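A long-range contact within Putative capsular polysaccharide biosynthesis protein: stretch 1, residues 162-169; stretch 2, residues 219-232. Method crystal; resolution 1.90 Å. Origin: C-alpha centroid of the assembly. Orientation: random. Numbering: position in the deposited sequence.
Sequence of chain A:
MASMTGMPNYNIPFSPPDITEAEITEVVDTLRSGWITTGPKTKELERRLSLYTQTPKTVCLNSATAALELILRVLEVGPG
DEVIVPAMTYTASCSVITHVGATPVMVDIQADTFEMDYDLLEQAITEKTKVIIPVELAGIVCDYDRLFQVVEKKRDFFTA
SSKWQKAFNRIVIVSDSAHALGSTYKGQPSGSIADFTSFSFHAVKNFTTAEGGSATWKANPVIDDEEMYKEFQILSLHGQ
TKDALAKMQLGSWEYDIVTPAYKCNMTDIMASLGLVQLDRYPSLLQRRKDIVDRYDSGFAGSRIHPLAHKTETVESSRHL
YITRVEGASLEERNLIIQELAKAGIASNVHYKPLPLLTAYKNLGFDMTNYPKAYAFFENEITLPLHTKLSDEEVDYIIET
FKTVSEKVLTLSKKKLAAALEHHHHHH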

# COMPACT_ATOMS: atom_id res chain seq x y z
N SER A 162 9.74 -21.77 11.16
CA SER A 162 9.89 -21.24 9.80
C SER A 162 11.38 -21.13 9.50
O SER A 162 12.20 -21.20 10.43
CB SER A 162 9.26 -19.86 9.67
OG SER A 162 10.06 -18.86 10.30
N LYS A 163 11.72 -20.93 8.22
CA LYS A 163 13.10 -20.77 7.81
C LYS A 163 13.84 -19.75 8.67
O LYS A 163 14.82 -20.09 9.34
CB LYS A 163 13.18 -20.35 6.34
CG LYS A 163 14.62 -20.17 5.85
CD LYS A 163 14.70 -19.97 4.34
CE LYS A 163 14.42 -18.55 3.95
NZ LYS A 163 14.48 -18.36 2.46
N TRP A 164 13.35 -18.53 8.69
CA TRP A 164 14.04 -17.44 9.37
C TRP A 164 14.01 -17.59 10.89
O TRP A 164 14.98 -17.26 11.56
CB TRP A 164 13.53 -16.08 8.91
CG TRP A 164 13.87 -15.79 7.50
CD1 TRP A 164 12.99 -15.61 6.47
CD2 TRP A 164 15.19 -15.68 6.93
NE1 TRP A 164 13.67 -15.39 5.29
CE2 TRP A 164 15.02 -15.44 5.55
CE3 TRP A 164 16.49 -15.78 7.45
CZ2 TRP A 164 16.11 -15.25 4.68
CZ3 TRP A 164 17.57 -15.61 6.59
CH2 TRP A 164 17.37 -15.34 5.22
N GLN A 165 12.93 -18.15 11.43
CA GLN A 165 12.90 -18.42 12.89
C GLN A 165 13.95 -19.43 13.32
O GLN A 165 14.50 -19.32 14.43
CB GLN A 165 11.53 -18.92 13.34
CG GLN A 165 10.43 -17.87 13.27
CD GLN A 165 9.05 -18.50 13.45
OE1 GLN A 165 8.89 -19.48 14.19
NE2 GLN A 165 8.06 -17.99 12.73
N LYS A 166 14.18 -20.45 12.49
CA LYS A 166 15.26 -21.41 12.75
C LYS A 166 16.62 -20.77 12.71
O LYS A 166 17.48 -21.15 13.48
CB LYS A 166 15.20 -22.66 11.86
CG LYS A 166 15.80 -23.89 12.50
CD LYS A 166 15.47 -25.23 11.82
CE LYS A 166 14.07 -25.39 11.17
NZ LYS A 166 14.04 -24.99 9.74
N ALA A 167 16.81 -19.80 11.81
CA ALA A 167 18.12 -19.13 11.63
C ALA A 167 18.55 -18.42 12.93
O ALA A 167 19.68 -18.56 13.41
CB ALA A 167 18.03 -18.16 10.44
N PHE A 168 17.66 -17.59 13.42
CA PHE A 168 17.83 -16.92 14.72
C PHE A 168 17.91 -17.88 15.90
O PHE A 168 18.80 -17.80 16.74
CB PHE A 168 16.71 -15.86 14.84
CG PHE A 168 16.99 -14.61 14.07
CD1 PHE A 168 16.54 -14.46 12.77
CD2 PHE A 168 17.77 -13.60 14.62
CE1 PHE A 168 16.81 -13.31 12.06
CE2 PHE A 168 18.05 -12.45 13.92
CZ PHE A 168 17.56 -12.30 12.63
N ASN A 169 16.98 -18.80 15.92
CA ASN A 169 16.74 -19.69 17.01
C ASN A 169 16.42 -19.11 18.40
O ASN A 169 16.65 -19.74 19.44
CB ASN A 169 17.74 -20.85 17.10
CG ASN A 169 17.03 -22.18 17.35
OD1 ASN A 169 17.06 -22.74 18.45
ND2 ASN A 169 16.28 -22.64 16.34
N ALA A 219 23.23 -6.38 10.21
CA ALA A 219 24.10 -7.41 9.66
C ALA A 219 24.11 -8.60 10.62
O ALA A 219 24.28 -8.43 11.81
CB ALA A 219 25.52 -6.87 9.45
N ASN A 220 23.95 -9.78 10.07
CA ASN A 220 23.98 -11.00 10.84
C ASN A 220 24.47 -12.11 9.91
O ASN A 220 23.93 -12.28 8.81
CB ASN A 220 22.59 -11.31 11.39
CG ASN A 220 22.59 -12.43 12.41
OD1 ASN A 220 23.25 -13.47 12.22
ND2 ASN A 220 21.85 -12.24 13.51
N PRO A 221 25.47 -12.89 10.34
CA PRO A 221 25.95 -13.98 9.49
C PRO A 221 24.89 -14.98 9.02
O PRO A 221 25.08 -15.55 7.95
CB PRO A 221 27.01 -14.67 10.38
CG PRO A 221 27.56 -13.56 11.20
CD PRO A 221 26.34 -12.71 11.53
N VAL A 222 23.79 -15.17 9.76
CA VAL A 222 22.76 -16.13 9.37
C VAL A 222 21.81 -15.56 8.31
O VAL A 222 20.99 -16.28 7.78
CB VAL A 222 21.90 -16.72 10.58
CG1 VAL A 222 22.69 -17.06 11.86
CG2 VAL A 222 20.69 -15.85 10.96
N ILE A 223 21.92 -14.28 7.99
CA ILE A 223 21.12 -13.70 6.92
C ILE A 223 21.98 -13.41 5.67
O ILE A 223 22.93 -12.62 5.72
CB ILE A 223 20.46 -12.41 7.36
CG1 ILE A 223 19.45 -12.73 8.48
CG2 ILE A 223 19.77 -11.70 6.20
CD1 ILE A 223 18.89 -11.50 9.14
N ASP A 224 21.58 -14.01 4.55
CA ASP A 224 22.04 -13.60 3.22
C ASP A 224 21.26 -12.35 2.85
O ASP A 224 20.03 -12.41 2.63
CB ASP A 224 21.79 -14.74 2.23
CG ASP A 224 22.21 -14.41 0.80
OD1 ASP A 224 22.13 -13.24 0.37
OD2 ASP A 224 22.65 -15.35 0.12
N ASP A 225 21.96 -11.20 2.79
CA ASP A 225 21.28 -9.89 2.63
C ASP A 225 20.55 -9.73 1.28
O ASP A 225 19.47 -9.14 1.23
CB ASP A 225 22.27 -8.74 2.81
CG ASP A 225 22.89 -8.72 4.19
OD1 ASP A 225 22.13 -8.88 5.18
OD2 ASP A 225 24.12 -8.53 4.27
N GLU A 226 21.12 -10.27 0.21
CA GLU A 226 20.46 -10.21 -1.12
C GLU A 226 19.21 -11.07 -1.15
O GLU A 226 18.19 -10.66 -1.72
CB GLU A 226 21.41 -10.60 -2.26
CG GLU A 226 22.47 -9.57 -2.59
CD GLU A 226 21.92 -8.22 -3.03
OE1 GLU A 226 20.85 -8.13 -3.65
OE2 GLU A 226 22.58 -7.20 -2.74
N GLU A 227 19.30 -12.27 -0.55
CA GLU A 227 18.14 -13.20 -0.48
C GLU A 227 17.01 -12.55 0.35
O GLU A 227 15.84 -12.60 -0.03
CB GLU A 227 18.57 -14.55 0.12
CG GLU A 227 17.47 -15.59 0.34
CD GLU A 227 17.98 -16.84 1.06
OE1 GLU A 227 19.21 -17.09 1.10
OE2 GLU A 227 17.14 -17.61 1.61
N MET A 228 17.38 -11.94 1.48
CA MET A 228 16.39 -11.32 2.37
C MET A 228 15.74 -10.13 1.68
O MET A 228 14.54 -9.93 1.75
CB MET A 228 17.06 -10.85 3.67
CG MET A 228 16.14 -10.18 4.66
SD MET A 228 14.84 -11.24 5.35
CE MET A 228 15.73 -12.16 6.59
N TYR A 229 16.57 -9.34 1.00
CA TYR A 229 16.10 -8.19 0.23
C TYR A 229 15.12 -8.66 -0.81
O TYR A 229 14.04 -8.11 -0.92
CB TYR A 229 17.25 -7.47 -0.46
CG TYR A 229 16.85 -6.27 -1.32
CD1 TYR A 229 16.58 -5.02 -0.74
CD2 TYR A 229 16.73 -6.38 -2.69
CE1 TYR A 229 16.23 -3.93 -1.51
CE2 TYR A 229 16.37 -5.29 -3.48
CZ TYR A 229 16.13 -4.07 -2.88
OH TYR A 229 15.75 -2.99 -3.63
N LYS A 230 15.50 -9.69 -1.56
CA LYS A 230 14.61 -10.25 -2.61
C LYS A 230 13.23 -10.76 -2.06
O LYS A 230 12.17 -10.54 -2.69
CB LYS A 230 15.35 -11.33 -3.38
CG LYS A 230 14.59 -11.90 -4.56
CD LYS A 230 15.46 -12.80 -5.46
CE LYS A 230 14.48 -13.59 -6.41
NZ LYS A 230 13.73 -12.71 -7.37
N GLU A 231 13.21 -11.34 -0.87
CA GLU A 231 11.95 -11.81 -0.23
C GLU A 231 11.00 -10.66 0.11
O GLU A 231 9.77 -10.78 -0.06
CB GLU A 231 12.23 -12.65 1.03
CG GLU A 231 12.59 -14.10 0.69
CD GLU A 231 12.96 -14.99 1.88
OE1 GLU A 231 12.37 -14.85 2.95
OE2 GLU A 231 13.88 -15.85 1.71
N PHE A 232 11.53 -9.55 0.60
CA PHE A 232 10.69 -8.35 0.85
C PHE A 232 10.12 -7.79 -0.44
O PHE A 232 8.93 -7.41 -0.52
CB PHE A 232 11.46 -7.25 1.54
CG PHE A 232 11.55 -7.40 3.02
CD1 PHE A 232 10.59 -6.88 3.84
CD2 PHE A 232 12.62 -8.06 3.60
CE1 PHE A 232 10.69 -7.03 5.22
CE2 PHE A 232 12.73 -8.18 4.97
CZ PHE A 232 11.76 -7.68 5.79

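What fills the apolar centre? The indole of Trp164, which gives up more surface to the other stretch than any other residue here. The methyl of Met228 sits over one face: its CE lies 3.4 Å from the centroid of the Trp164 six-membered ring and only 9° off the ring normal, a CH-pi contact. Met228 SD follows over the same indole, 4.5 Å from the centroid of the five-membered ring.

How does the packing continue along the short helix? Trp164 CZ3 lies 3.9 Å from Ile223 CG1, and Phe168 CZ lies 3.8 Å from Ile223 CD1, so one isoleucine touches both aromatic side chains. Ala167 CB meets Val222 CG2 at 3.6 Å, where the two backbones come nearest. The turn from Asn220 to Ile223 carries this valine, and the bond from Val222 N to Asn220 OD1 (3.0 Å) braces it.

Where does the contact become polar? At the indole edge, Trp164 NE1 donates to Glu231 OE1 at 2.7 Å, nearly straight at 173°, so the buried ring's polar group is satisfied.

What completes the polar edge? Lys163 NZ forms salt bridges with Glu231 OE2 (2.7 Å) and Glu227 OE2 (2.9 Å), residues one helical turn apart. Glu231 thus binds neighbouring residues through its two carboxylate oxygens.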